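Local coordinates for Box C/D snoRNA protein 1 (Saccharomyces cerevisiae, PDB 6THL) that is required for the accumulation of box C/D snoRNAs, acting in their processing, their transport to the nucleolus and ribosome biogenesis, at residues N30-D35 with I161-I166; V45-C50 with H64-I69. All blocks are in the same frame, centred on the assembly; numbering follows the deposited sequence.

Interaction 1: residues N30-D35 with I161-I166; sequences NRSKWD and IEFPTI
The amide of Asn30 faces Glu162 and Phe163, and its two ends do different work. The OD1 end closes an Asx turn in the loop that follows helix 25-29. The ND2 end reaches over to the loop between strands 159-161 and 165-169 of the BCD1 domain. With CG of Asn30 anti to the backbone N (chi1 -161°), the amide group is carried toward Glu162. Asn30 ND2 gives a nearly straight bond to Glu162 OE2, 3.0 Å away. The carboxylate oxygen lies in the plane of the amide and accepts through its anti lone pair, although the two flat groups are turned 80° from each other. Asn30 ND2 also makes a weak, bent bond to the backbone O of Glu162, 2.8 Å away. The other carboxylate oxygen, OE1, accepts from the backbone N of Leu20.

Asn30 OD1 takes two bonds from Ser32. Ser32 N donates to Asn30 OD1 at 2.9 Å, tilted from the carbonyl plane, and Ser32 OG donates to Asn30 OD1 at 2.7 Å within that plane. Ser32 OG in turn accepts from the backbone N of Ser44 in strand 40-49. An alanine in place of Asn30 would probably leave Glu162 OE2 without this donor and the turn without the amide oxygen that closes it.

Phe163 supplies the apolar side of the contact. Its ring also makes a cation-pi contact with Arg26 of helix 25-29. Asn30 CG lies obliquely to the ring, 3.7 Å from Phe163 CD2, and Ser32 OG approaches Phe163 CB to 3.7 Å.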
ATOM      1  N   ASN B  30       9.827  -1.492 -11.640  1.00 48.66           N
ATOM      2  CA  ASN B  30      10.915  -1.893 -12.549  1.00 49.60           C
ATOM      3  C   ASN B  30      11.873  -0.731 -12.865  1.00 50.72           C
ATOM      4  O   ASN B  30      11.455   0.283 -13.412  1.00 49.75           O
ATOM      5  CB  ASN B  30      10.334  -2.442 -13.872  1.00 47.51           C
ATOM      6  CG  ASN B  30      11.342  -3.282 -14.663  1.00 45.47           C
ATOM      7  OD1 ASN B  30      12.543  -3.329 -14.383  1.00 42.92           O
ATOM      8  ND2 ASN B  30      10.845  -3.952 -15.656  1.00 45.72           N
ATOM      9  N   ARG B  31      13.152  -0.878 -12.520  1.00 54.82           N
ATOM     10  CA  ARG B  31      14.174   0.097 -12.950  1.00 58.83           C
ATOM     11  C   ARG B  31      15.269  -0.536 -13.852  1.00 53.60           C
ATOM     12  O   ARG B  31      16.264   0.115 -14.192  1.00 50.79           O
ATOM     13  CB  ARG B  31      14.780   0.844 -11.730  1.00 56.25           C
ATOM     14  CG  ARG B  31      13.811   1.790 -11.023  1.00 53.06           C
ATOM     15  CD  ARG B  31      14.461   2.764 -10.020  1.00 53.21           C
ATOM     16  NE  ARG B  31      13.490   3.188  -8.997  1.00 52.58           N
ATOM     17  CZ  ARG B  31      13.771   3.838  -7.861  1.00 54.98           C
ATOM     18  NH1 ARG B  31      15.011   4.208  -7.545  1.00 56.27           N
ATOM     19  NH2 ARG B  31      12.795   4.118  -7.006  1.00 56.00           N
ATOM     20  N   SER B  32      15.052  -1.785 -14.252  1.00 49.84           N
ATOM     21  CA  SER B  32      15.921  -2.479 -15.217  1.00 51.46           C
ATOM     22  C   SER B  32      16.119  -1.679 -16.506  1.00 51.45           C
ATOM     23  O   SER B  32      15.156  -1.325 -17.191  1.00 51.35           O
ATOM     24  CB  SER B  32      15.348  -3.851 -15.571  1.00 47.00           C
ATOM     25  OG  SER B  32      14.980  -4.546 -14.392  1.00 48.12           O
ATOM     26  N   LYS B  33      17.376  -1.421 -16.830  1.00 51.95           N
ATOM     27  CA  LYS B  33      17.733  -0.503 -17.889  1.00 59.58           C
ATOM     28  C   LYS B  33      19.135  -0.875 -18.404  1.00 60.68           C
ATOM     29  O   LYS B  33      19.873  -1.621 -17.747  1.00 51.81           O
ATOM     30  CB  LYS B  33      17.752   0.915 -17.299  1.00 68.86           C
ATOM     31  CG  LYS B  33      17.838   2.054 -18.309  1.00 78.40           C
ATOM     32  CD  LYS B  33      18.564   3.273 -17.722  1.00 87.43           C
ATOM     33  CE  LYS B  33      18.964   4.282 -18.808  1.00 89.16           C
ATOM     34  NZ  LYS B  33      20.214   5.040 -18.494  1.00 87.73           N
ATOM     35  N   TRP B  34      19.481  -0.370 -19.588  1.00 60.19           N
ATOM     36  CA  TRP B  34      20.865  -0.318 -20.043  1.00 60.73           C
ATOM     37  C   TRP B  34      21.543   0.891 -19.457  1.00 60.99           C
ATOM     38  O   TRP B  34      21.070   2.007 -19.629  1.00 64.39           O
ATOM     39  CB  TRP B  34      20.926  -0.156 -21.555  1.00 68.04           C
ATOM     40  CG  TRP B  34      22.302   0.144 -22.002  1.00 73.84           C
ATOM     41  CD1 TRP B  34      22.883   1.374 -22.101  1.00 72.28           C
ATOM     42  CD2 TRP B  34      23.300  -0.809 -22.368  1.00 73.66           C
ATOM     43  NE1 TRP B  34      24.183   1.243 -22.507  1.00 79.94           N
ATOM     44  CE2 TRP B  34      24.466  -0.087 -22.684  1.00 81.01           C
ATOM     45  CE3 TRP B  34      23.322  -2.203 -22.456  1.00 68.96           C
ATOM     46  CZ2 TRP B  34      25.648  -0.717 -23.087  1.00 80.23           C
ATOM     47  CZ3 TRP B  34      24.485  -2.825 -22.856  1.00 70.40           C
ATOM     48  CH2 TRP B  34      25.636  -2.085 -23.166  1.00 77.54           C
ATOM     49  N   ASP B  35      22.678   0.706 -18.816  1.00 61.55           N
ATOM     50  CA  ASP B  35      23.277   1.801 -18.087  1.00 70.19           C
ATOM     51  C   ASP B  35      24.481   2.343 -18.834  1.00 83.25           C
ATOM     52  O   ASP B  35      25.484   1.636 -19.004  1.00 89.87           O
ATOM     53  CB  ASP B  35      23.675   1.328 -16.709  1.00 72.93           C
ATOM     54  CG  ASP B  35      24.184   2.430 -15.866  1.00 74.02           C
ATOM     55  OD1 ASP B  35      25.298   2.904 -16.170  1.00 77.42           O
ATOM     56  OD2 ASP B  35      23.469   2.815 -14.914  1.00 79.30           O
ATOM     57  N   ILE B 161       8.368 -11.509 -15.658  1.00 43.22           N
ATOM     58  CA  ILE B 161       7.353 -10.477 -15.664  1.00 43.15           C
ATOM     59  C   ILE B 161       8.064  -9.216 -15.209  1.00 47.13           C
ATOM     60  O   ILE B 161       8.388  -9.018 -14.014  1.00 41.81           O
ATOM     61  CB  ILE B 161       6.162 -10.823 -14.791  1.00 41.75           C
ATOM     62  CG1 ILE B 161       5.329 -11.852 -15.540  1.00 38.45           C
ATOM     63  CG2 ILE B 161       5.320  -9.571 -14.571  1.00 47.50           C
ATOM     64  CD1 ILE B 161       4.369 -12.606 -14.680  1.00 38.94           C
ATOM     65  N   GLU B 162       8.375  -8.405 -16.211  1.00 48.68           N
ATOM     66  CA  GLU B 162       9.109  -7.152 -16.038  1.00 45.36           C
ATOM     67  C   GLU B 162      10.581  -7.371 -15.657  1.00 45.06           C
ATOM     68  O   GLU B 162      11.481  -6.640 -16.111  1.00 50.90           O
ATOM     69  CB  GLU B 162       8.405  -6.221 -15.017  1.00 41.42           C
ATOM     70  CG  GLU B 162       6.993  -5.794 -15.398  1.00 38.12           C
ATOM     71  CD  GLU B 162       6.921  -4.530 -16.225  1.00 37.00           C
ATOM     72  OE1 GLU B 162       5.865  -4.312 -16.857  1.00 42.26           O
ATOM     73  OE2 GLU B 162       7.882  -3.744 -16.237  1.00 33.04           O
ATOM     74  N   PHE B 163      10.832  -8.356 -14.819  1.00 42.86           N
ATOM     75  CA  PHE B 163      12.119  -8.462 -14.169  1.00 44.80           C
ATOM     76  C   PHE B 163      12.016  -9.610 -13.187  1.00 48.71           C
ATOM     77  O   PHE B 163      10.960  -9.820 -12.559  1.00 52.30           O
ATOM     78  CB  PHE B 163      12.578  -7.139 -13.453  1.00 44.22           C
ATOM     79  CG  PHE B 163      11.762  -6.748 -12.215  1.00 41.12           C
ATOM     80  CD1 PHE B 163      12.195  -7.054 -10.961  1.00 40.36           C
ATOM     81  CD2 PHE B 163      10.574  -6.047 -12.331  1.00 41.02           C
ATOM     82  CE1 PHE B 163      11.458  -6.695  -9.844  1.00 42.38           C
ATOM     83  CE2 PHE B 163       9.828  -5.691 -11.222  1.00 40.28           C
ATOM     84  CZ  PHE B 163      10.278  -6.003  -9.976  1.00 40.69           C
ATOM     85  N   PRO B 164      13.109 -10.351 -13.047  1.00 50.79           N
ATOM     86  CA  PRO B 164      13.128 -11.542 -12.217  1.00 51.43           C
ATOM     87  C   PRO B 164      12.553 -11.343 -10.823  1.00 47.72           C
ATOM     88  O   PRO B 164      12.771 -10.309 -10.187  1.00 48.09           O
ATOM     89  CB  PRO B 164      14.627 -11.867 -12.105  1.00 54.97           C
ATOM     90  CG  PRO B 164      15.334 -10.614 -12.509  1.00 55.81           C
ATOM     91  CD  PRO B 164      14.453 -10.007 -13.543  1.00 53.25           C
ATOM     92  N   THR B 165      11.817 -12.344 -10.378  1.00 43.25           N
ATOM     93  CA  THR B 165      11.480 -12.495  -8.981  1.00 46.22           C
ATOM     94  C   THR B 165      12.302 -13.720  -8.523  1.00 51.78           C
ATOM     95  O   THR B 165      12.503 -14.646  -9.315  1.00 61.40           O
ATOM     96  CB  THR B 165       9.964 -12.719  -8.849  1.00 43.31           C
ATOM     97  OG1 THR B 165       9.262 -11.629  -9.485  1.00 44.16           O
ATOM     98  CG2 THR B 165       9.550 -12.862  -7.408  1.00 41.29           C
ATOM     99  N   ILE B 166      12.817 -13.721  -7.293  1.00 50.72           N
ATOM    100  CA  ILE B 166      13.764 -14.741  -6.877  1.00 49.54           C
ATOM    101  C   ILE B 166      13.527 -15.143  -5.449  1.00 47.39           C
ATOM    102  O   ILE B 166      13.801 -14.366  -4.536  1.00 48.98           O
ATOM    103  CB  ILE B 166      15.239 -14.283  -6.951  1.00 59.52           C
ATOM    104  CG1 ILE B 166      15.608 -13.668  -8.308  1.00 57.97           C
ATOM    105  CG2 ILE B 166      16.160 -15.462  -6.633  1.00 62.58           C
ATOM    106  CD1 ILE B 166      15.699 -14.658  -9.439  1.00 59.59           C
TER

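Interaction 2: residues V45-C50 with H64-I69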
ATOM      1  N   VAL B  45      15.832  -6.858  -9.351  1.00 49.29           N
ATOM      2  CA  VAL B  45      15.238  -8.141  -9.051  1.00 52.84           C
ATOM      3  C   VAL B  45      14.316  -7.996  -7.828  1.00 56.24           C
ATOM      4  O   VAL B  45      14.542  -7.151  -6.959  1.00 52.55           O
ATOM      5  CB  VAL B  45      16.288  -9.291  -8.878  1.00 51.06           C
ATOM      6  CG1 VAL B  45      17.349  -9.259  -9.967  1.00 50.92           C
ATOM      7  CG2 VAL B  45      16.943  -9.261  -7.519  1.00 51.15           C
ATOM      8  N   GLU B  46      13.274  -8.826  -7.776  1.00 56.78           N
ATOM      9  CA  GLU B  46      12.423  -8.923  -6.586  1.00 54.56           C
ATOM     10  C   GLU B  46      12.835 -10.108  -5.671  1.00 52.15           C
ATOM     11  O   GLU B  46      12.605 -11.283  -5.970  1.00 52.09           O
ATOM     12  CB  GLU B  46      10.944  -9.029  -6.989  1.00 49.62           C
ATOM     13  CG  GLU B  46      10.043  -9.202  -5.784  1.00 42.80           C
ATOM     14  CD  GLU B  46       8.618  -9.436  -6.158  1.00 42.20           C
ATOM     15  OE1 GLU B  46       7.786  -9.261  -5.251  1.00 41.78           O
ATOM     16  OE2 GLU B  46       8.331  -9.778  -7.332  1.00 40.14           O
ATOM     17  N   TRP B  47      13.455  -9.787  -4.553  1.00 49.71           N
ATOM     18  CA  TRP B  47      13.860 -10.807  -3.614  1.00 49.83           C
ATOM     19  C   TRP B  47      12.653 -11.166  -2.781  1.00 50.62           C
ATOM     20  O   TRP B  47      11.973 -10.295  -2.281  1.00 48.43           O
ATOM     21  CB  TRP B  47      14.995 -10.304  -2.715  1.00 49.45           C
ATOM     22  CG  TRP B  47      16.238 -10.071  -3.455  1.00 51.14           C
ATOM     23  CD1 TRP B  47      16.710  -8.889  -3.902  1.00 51.79           C
ATOM     24  CD2 TRP B  47      17.172 -11.064  -3.870  1.00 55.31           C
ATOM     25  NE1 TRP B  47      17.898  -9.078  -4.572  1.00 51.55           N
ATOM     26  CE2 TRP B  47      18.196 -10.410  -4.562  1.00 51.51           C
ATOM     27  CE3 TRP B  47      17.240 -12.455  -3.715  1.00 63.57           C
ATOM     28  CZ2 TRP B  47      19.280 -11.086  -5.092  1.00 59.18           C
ATOM     29  CZ3 TRP B  47      18.323 -13.135  -4.261  1.00 64.11           C
ATOM     30  CH2 TRP B  47      19.326 -12.451  -4.934  1.00 62.80           C
ATOM     31  N   ILE B  48      12.372 -12.453  -2.661  1.00 54.52           N
ATOM     32  CA  ILE B  48      11.372 -12.937  -1.724  1.00 52.40           C
ATOM     33  C   ILE B  48      12.026 -14.002  -0.855  1.00 56.12           C
ATOM     34  O   ILE B  48      12.362 -15.085  -1.334  1.00 56.27           O
ATOM     35  CB  ILE B  48      10.164 -13.543  -2.448  1.00 49.50           C
ATOM     36  CG1 ILE B  48       9.380 -12.453  -3.188  1.00 48.13           C
ATOM     37  CG2 ILE B  48       9.262 -14.237  -1.452  1.00 47.45           C
ATOM     38  CD1 ILE B  48       8.473 -12.975  -4.266  1.00 45.93           C
ATOM     39  N   LEU B  49      12.210 -13.669   0.421  1.00 58.89           N
ATOM     40  CA  LEU B  49      12.834 -14.548   1.403  1.00 52.86           C
ATOM     41  C   LEU B  49      11.767 -15.335   2.117  1.00 53.18           C
ATOM     42  O   LEU B  49      10.857 -14.741   2.713  1.00 49.13           O
ATOM     43  CB  LEU B  49      13.606 -13.710   2.429  1.00 49.45           C
ATOM     44  CG  LEU B  49      14.647 -12.767   1.815  1.00 46.24           C
ATOM     45  CD1 LEU B  49      15.574 -12.264   2.902  1.00 49.16           C
ATOM     46  CD2 LEU B  49      15.474 -13.399   0.714  1.00 41.93           C
ATOM     47  N   CYS B  50      11.871 -16.663   2.042  1.00 56.19           N
ATOM     48  CA  CYS B  50      10.965 -17.561   2.761  1.00 55.03           C
ATOM     49  C   CYS B  50      11.675 -18.124   3.988  1.00 57.70           C
ATOM     50  O   CYS B  50      12.650 -18.897   3.881  1.00 66.44           O
ATOM     51  CB  CYS B  50      10.466 -18.687   1.872  1.00 52.65           C
ATOM     52  SG  CYS B  50      10.139 -18.218   0.158  1.00 56.82           S
ATOM     53  N   HIS B  64      11.916  -7.805  -0.936  1.00 51.87           N
ATOM     54  CA  HIS B  64      12.617  -6.582  -1.175  1.00 53.14           C
ATOM     55  C   HIS B  64      13.070  -6.520  -2.609  1.00 51.10           C
ATOM     56  O   HIS B  64      13.539  -7.501  -3.134  1.00 52.90           O
ATOM     57  CB  HIS B  64      13.786  -6.389  -0.224  1.00 53.46           C
ATOM     58  CG  HIS B  64      14.498  -5.099  -0.442  1.00 55.29           C
ATOM     59  ND1 HIS B  64      14.332  -4.019   0.388  1.00 60.82           N
ATOM     60  CD2 HIS B  64      15.310  -4.689  -1.440  1.00 56.24           C
ATOM     61  CE1 HIS B  64      15.052  -3.009  -0.065  1.00 63.53           C
ATOM     62  NE2 HIS B  64      15.648  -3.386  -1.179  1.00 58.88           N
ATOM     63  N   VAL B  65      12.935  -5.339  -3.208  1.00 51.21           N
ATOM     64  CA  VAL B  65      13.288  -5.102  -4.591  1.00 52.76           C
ATOM     65  C   VAL B  65      14.572  -4.300  -4.679  1.00 52.36           C
ATOM     66  O   VAL B  65      14.619  -3.187  -4.179  1.00 61.95           O
ATOM     67  CB  VAL B  65      12.167  -4.326  -5.273  1.00 53.03           C
ATOM     68  CG1 VAL B  65      12.489  -4.037  -6.729  1.00 52.00           C
ATOM     69  CG2 VAL B  65      10.901  -5.143  -5.165  1.00 54.44           C
ATOM     70  N   SER B  66      15.609  -4.880  -5.288  1.00 52.31           N
ATOM     71  CA  SER B  66      16.895  -4.222  -5.455  1.00 52.33           C
ATOM     72  C   SER B  66      16.944  -3.728  -6.848  1.00 54.27           C
ATOM     73  O   SER B  66      16.278  -4.262  -7.700  1.00 59.35           O
ATOM     74  CB  SER B  66      18.040  -5.177  -5.219  1.00 54.27           C
ATOM     75  OG  SER B  66      18.126  -5.512  -3.842  1.00 56.34           O
ATOM     76  N   HIS B  67      17.714  -2.683  -7.071  1.00 57.55           N
ATOM     77  CA  HIS B  67      17.790  -2.067  -8.372  1.00 57.76           C
ATOM     78  C   HIS B  67      19.233  -2.047  -8.854  1.00 57.46           C
ATOM     79  O   HIS B  67      20.153  -2.201  -8.070  1.00 56.96           O
ATOM     80  CB  HIS B  67      17.311  -0.624  -8.269  1.00 59.68           C
ATOM     81  CG  HIS B  67      15.845  -0.466  -8.025  1.00 54.22           C
ATOM     82  ND1 HIS B  67      14.891  -0.825  -8.950  1.00 57.58           N
ATOM     83  CD2 HIS B  67      15.176   0.102  -6.999  1.00 54.00           C
ATOM     84  CE1 HIS B  67      13.693  -0.526  -8.490  1.00 54.58           C
ATOM     85  NE2 HIS B  67      13.840   0.035  -7.304  1.00 56.81           N
ATOM     86  N   ARG B  68      19.434  -1.807 -10.144  1.00 64.36           N
ATOM     87  CA  ARG B  68      20.784  -1.593 -10.696  1.00 65.18           C
ATOM     88  C   ARG B  68      21.754  -2.693 -10.287  1.00 63.68           C
ATOM     89  O   ARG B  68      22.858  -2.432  -9.846  1.00 61.52           O
ATOM     90  CB  ARG B  68      21.319  -0.203 -10.317  1.00 67.58           C
ATOM     91  CG  ARG B  68      21.146   0.821 -11.430  1.00 77.65           C
ATOM     92  CD  ARG B  68      21.446   2.236 -10.961  1.00 88.12           C
ATOM     93  NE  ARG B  68      21.114   3.257 -11.977  1.00 97.99           N
ATOM     94  CZ  ARG B  68      20.704   4.511 -11.716  1.00 97.21           C
ATOM     95  NH1 ARG B  68      20.554   4.941 -10.457  1.00 96.88           N
ATOM     96  NH2 ARG B  68      20.429   5.353 -12.718  1.00 85.86           N
ATOM     97  N   ILE B  69      21.314  -3.936 -10.416  1.00 63.22           N
ATOM     98  CA  ILE B  69      22.194  -5.062 -10.245  1.00 60.82           C
ATOM     99  C   ILE B  69      22.831  -5.325 -11.576  1.00 63.35           C
ATOM    100  O   ILE B  69      22.135  -5.381 -12.584  1.00 67.29           O
ATOM    101  CB  ILE B  69      21.421  -6.300  -9.849  1.00 61.34           C
ATOM    102  CG1 ILE B  69      20.855  -6.120  -8.448  1.00 66.02           C
ATOM    103  CG2 ILE B  69      22.324  -7.515  -9.918  1.00 63.29           C
ATOM    104  CD1 ILE B  69      19.672  -7.034  -8.164  1.00 69.55           C
TER
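Val45, Glu46 and Trp47 pair with Ser66, Val65 and His64 as neighbouring antiparallel strands of the mixed beta sheet of the BCD1 domain. The axes of strands 45-49 and 64-69 approach to 4.6 Å, and their directions differ by 148°. Val45 with Ser66 and Trp47 with His64 are hydrogen-bonded pairs. Glu46 with Val65, between them, is a non-hydrogen-bonded pair. Trp47 N donates to His64 O at 2.7 Å, and His64 N returns a bond to Trp47 O at 2.8 Å. In the other pair Ser66 N donates to Val45 O at 3.0 Å, while the return bond from Val45 N to Ser66 O is weak. Val45 O also receives a CA-H...O contact from Val65.

Val45, Trp47, His64 and Ser66 share one face of the sheet. With CG anti to the carbonyl carbon (chi1 -67°), the Trp47 indole presents an edge to strand 64-69, where His64 O and Ser66 OG both lie near the ring plane. Ser66 OG is 3.6 Å from Trp47 NE1, but the hydrogen bond of this hydroxyl goes to the backbone O of Met79. Val45 CG2 lies over one indole face, offset toward the rim. On the other face of the sheet, Glu46 CG touches Val65 CG2 only loosely. The carboxylate of Glu46 turns to other partners: OE2 forms a salt bridge with Arg26 and a hydrogen bond with Thr165 OG1. Strand 64-69 also makes backbone hydrogen bonds from Val65 to the chain of another protein.

Ile69 closes the apolar end of the contact. Its side chain crosses that of Val45 at about a right angle, and Ile69 CD1 meets both methyls, at 3.6 Å from Val45 CG2 and 3.7 Å from Val45 CG1.

Overall arrangement
Both interactions involve the same mixed sheet. Interaction 2 joins two neighbouring strands within it, near the centre of the chain. Interaction 1 joins two loops that lead into strands 33-35 and 165-169, each a neighbour of strand 40-49. The contacts meet directly: Ile166 N lies 2.8 Å from Glu46 O and Pro164 O lies 2.9 Å from Glu46 N, both probable hydrogen bonds. Interaction 1 is mostly buried and rests on one side-chain amide. Interaction 2 is partly buried and rests on regular backbone pairing, with side-chain packing added. Arg26 serves both, making a cation-pi contact with Phe163 and a salt bridge with Glu46.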